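Local coordinates for protein putative fluoride ion transporter CrcB (Bordetella pertussis, PDB 5NKQ) that forms a dimeric, double-barrelled membrane channel that lets fluoride, but not chloride, leave the cell and so limits fluoride toxicity, at residues A[20-25]-A[77-82]. Residues are numbered along the deposited sequence; the frame is centred on the assembly and turned at random.
With NA (sodium ion), chain I.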
loop_
_atom_site.group_PDB
_atom_site.type_symbol
_atom_site.label_atom_id
_atom_site.label_comp_id
_atom_site.label_asym_id
_atom_site.label_seq_id
_atom_site.Cartn_x
_atom_site.Cartn_y
_atom_site.Cartn_z
ATOM N N ALA A 20 -0.677 12.412 0.169
ATOM C CA ALA A 20 0.507 12.226 -0.662
ATOM C C ALA A 20 1.575 13.267 -0.355
ATOM O O ALA A 20 2.772 12.967 -0.439
ATOM C CB ALA A 20 0.126 12.277 -2.139
ATOM N N TRP A 21 1.167 14.489 -0.007
ATOM C CA TRP A 21 2.135 15.501 0.406
ATOM C C TRP A 21 2.848 15.084 1.685
ATOM O O TRP A 21 4.059 15.289 1.826
ATOM C CB TRP A 21 1.439 16.849 0.600
ATOM C CG TRP A 21 1.076 17.541 -0.680
ATOM C CD1 TRP A 21 1.441 17.177 -1.943
ATOM C CD2 TRP A 21 0.278 18.723 -0.817
ATOM N NE1 TRP A 21 0.919 18.059 -2.860
ATOM C CE2 TRP A 21 0.200 19.017 -2.194
ATOM C CE3 TRP A 21 -0.380 19.560 0.090
ATOM C CZ2 TRP A 21 -0.507 20.114 -2.685
ATOM C CZ3 TRP A 21 -1.084 20.649 -0.400
ATOM C CH2 TRP A 21 -1.141 20.914 -1.774
ATOM N N LEU A 22 2.112 14.493 2.629
ATOM C CA LEU A 22 2.720 14.066 3.885
ATOM C C LEU A 22 3.686 12.908 3.666
ATOM O O LEU A 22 4.786 12.897 4.233
ATOM C CB LEU A 22 1.633 13.680 4.888
ATOM C CG LEU A 22 2.124 13.165 6.242
ATOM C CD1 LEU A 22 3.064 14.172 6.889
ATOM C CD2 LEU A 22 0.947 12.858 7.155
ATOM N N ARG A 23 3.294 11.923 2.854
ATOM C CA ARG A 23 4.197 10.816 2.552
ATOM C C ARG A 23 5.447 11.307 1.831
ATOM O O ARG A 23 6.556 10.831 2.099
ATOM C CB ARG A 23 3.471 9.762 1.715
ATOM C CG ARG A 23 4.393 8.765 1.033
ATOM C CD ARG A 23 3.610 7.638 0.381
ATOM N NE ARG A 23 2.474 8.131 -0.394
ATOM C CZ ARG A 23 2.531 8.461 -1.680
ATOM N NH1 ARG A 23 3.675 8.352 -2.342
ATOM N NH2 ARG A 23 1.447 8.901 -2.303
ATOM N N TRP A 24 5.285 12.269 0.920
ATOM C CA TRP A 24 6.431 12.815 0.201
ATOM C C TRP A 24 7.396 13.515 1.151
ATOM O O TRP A 24 8.616 13.336 1.049
ATOM C CB TRP A 24 5.946 13.772 -0.888
ATOM C CG TRP A 24 7.040 14.457 -1.642
ATOM C CD1 TRP A 24 8.092 13.868 -2.282
ATOM C CD2 TRP A 24 7.179 15.867 -1.859
ATOM N NE1 TRP A 24 8.882 14.824 -2.873
ATOM C CE2 TRP A 24 8.342 16.059 -2.629
ATOM C CE3 TRP A 24 6.432 16.985 -1.474
ATOM C CZ2 TRP A 24 8.778 17.323 -3.020
ATOM C CZ3 TRP A 24 6.867 18.239 -1.862
ATOM C CH2 TRP A 24 8.029 18.398 -2.627
ATOM N N VAL A 25 6.869 14.305 2.088
ATOM C CA VAL A 25 7.728 14.994 3.046
ATOM C C VAL A 25 8.391 13.995 3.986
ATOM O O VAL A 25 9.589 14.101 4.283
ATOM C CB VAL A 25 6.923 16.055 3.819
ATOM C CG1 VAL A 25 7.738 16.605 4.977
ATOM C CG2 VAL A 25 6.500 17.180 2.886
ATOM N N GLY A 77 -5.470 6.884 2.057
ATOM C CA GLY A 77 -5.145 6.262 0.788
ATOM C C GLY A 77 -4.026 6.954 0.041
ATOM O O GLY A 77 -3.399 6.338 -0.827
ATOM N N GLY A 78 -3.765 8.219 0.352
ATOM C CA GLY A 78 -2.651 8.925 -0.246
ATOM C C GLY A 78 -1.416 8.873 0.628
ATOM O O GLY A 78 -0.291 9.014 0.139
ATOM N N LEU A 79 -1.619 8.661 1.931
ATOM C CA LEU A 79 -0.495 8.595 2.859
ATOM C C LEU A 79 0.248 7.270 2.736
ATOM O O LEU A 79 1.480 7.247 2.635
ATOM C CB LEU A 79 -0.987 8.804 4.290
ATOM C CG LEU A 79 0.057 8.594 5.387
ATOM C CD1 LEU A 79 1.227 9.557 5.217
ATOM C CD2 LEU A 79 -0.582 8.746 6.756
ATOM N N THR A 80 -0.478 6.158 2.753
ATOM C CA THR A 80 0.155 4.855 2.621
ATOM C C THR A 80 0.423 4.544 1.152
ATOM O O THR A 80 -0.080 5.209 0.245
ATOM C CB THR A 80 -0.714 3.764 3.246
ATOM O OG1 THR A 80 -1.954 3.667 2.532
ATOM C CG2 THR A 80 -0.995 4.090 4.702
ATOM N N THR A 81 1.235 3.516 0.920
ATOM C CA THR A 81 1.582 3.142 -0.443
ATOM C C THR A 81 2.008 1.682 -0.473
ATOM O O THR A 81 2.769 1.229 0.387
ATOM C CB THR A 81 2.699 4.035 -1.003
ATOM O OG1 THR A 81 3.123 3.531 -2.276
ATOM C CG2 THR A 81 3.887 4.082 -0.050
ATOM N N PHE A 82 1.498 0.951 -1.460
ATOM C CA PHE A 82 1.927 -0.415 -1.721
ATOM C C PHE A 82 2.917 -0.507 -2.872
ATOM O O PHE A 82 3.817 -1.353 -2.837
ATOM C CB PHE A 82 0.716 -1.303 -2.028
ATOM C CG PHE A 82 0.799 -2.674 -1.425
ATOM C CD1 PHE A 82 1.717 -3.599 -1.895
ATOM C CD2 PHE A 82 -0.051 -3.045 -0.396
ATOM C CE1 PHE A 82 1.792 -4.863 -1.343
ATOM C CE2 PHE A 82 0.018 -4.308 0.159
ATOM C CZ PHE A 82 0.942 -5.218 -0.315
HETATM NA NA NA I . -1.600 5.044 -1.412
#
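Arg23 reaches from helix 6-30 to the broken end of helix 65-79 and grips one carbonyl there with its NE/NH2 edge. Its CG stands anti to the backbone N, and the chain runs extended until chi3 (46°) bends it, turning the guanidinium edge-on to Gly78 O. Arg23 NE and Arg23 NH2 donate to Gly78 O, each at 3.0 Å, in the carbonyl plane and within 6° of the guanidinium plane. Thr81 CB lies over one guanidinium face, and the two side chains cross at about a right angle, Thr81 CG2 touching Arg23 CD at 3.6 Å. Thr80 leaves helical geometry, breaking the third transmembrane segment of the Fluc fold where the structural sodium sits at the dimer centre. Gly77 O (2.3 Å from NA) and Thr80 O (2.2 Å from NA) bind the ion with the same two carbonyls of the second subunit. The arginine's positive charge meets the carbonyl of a residue next to a sodium ligand, and may polarise this helix end. With no side chain on Gly78, the backbones close to 4.6 Å between Ala20 CA and Gly78 CA. Leu22 and Leu79 run side by side, Leu22 CD2 touching Leu79 CD1 at 3.8 Å.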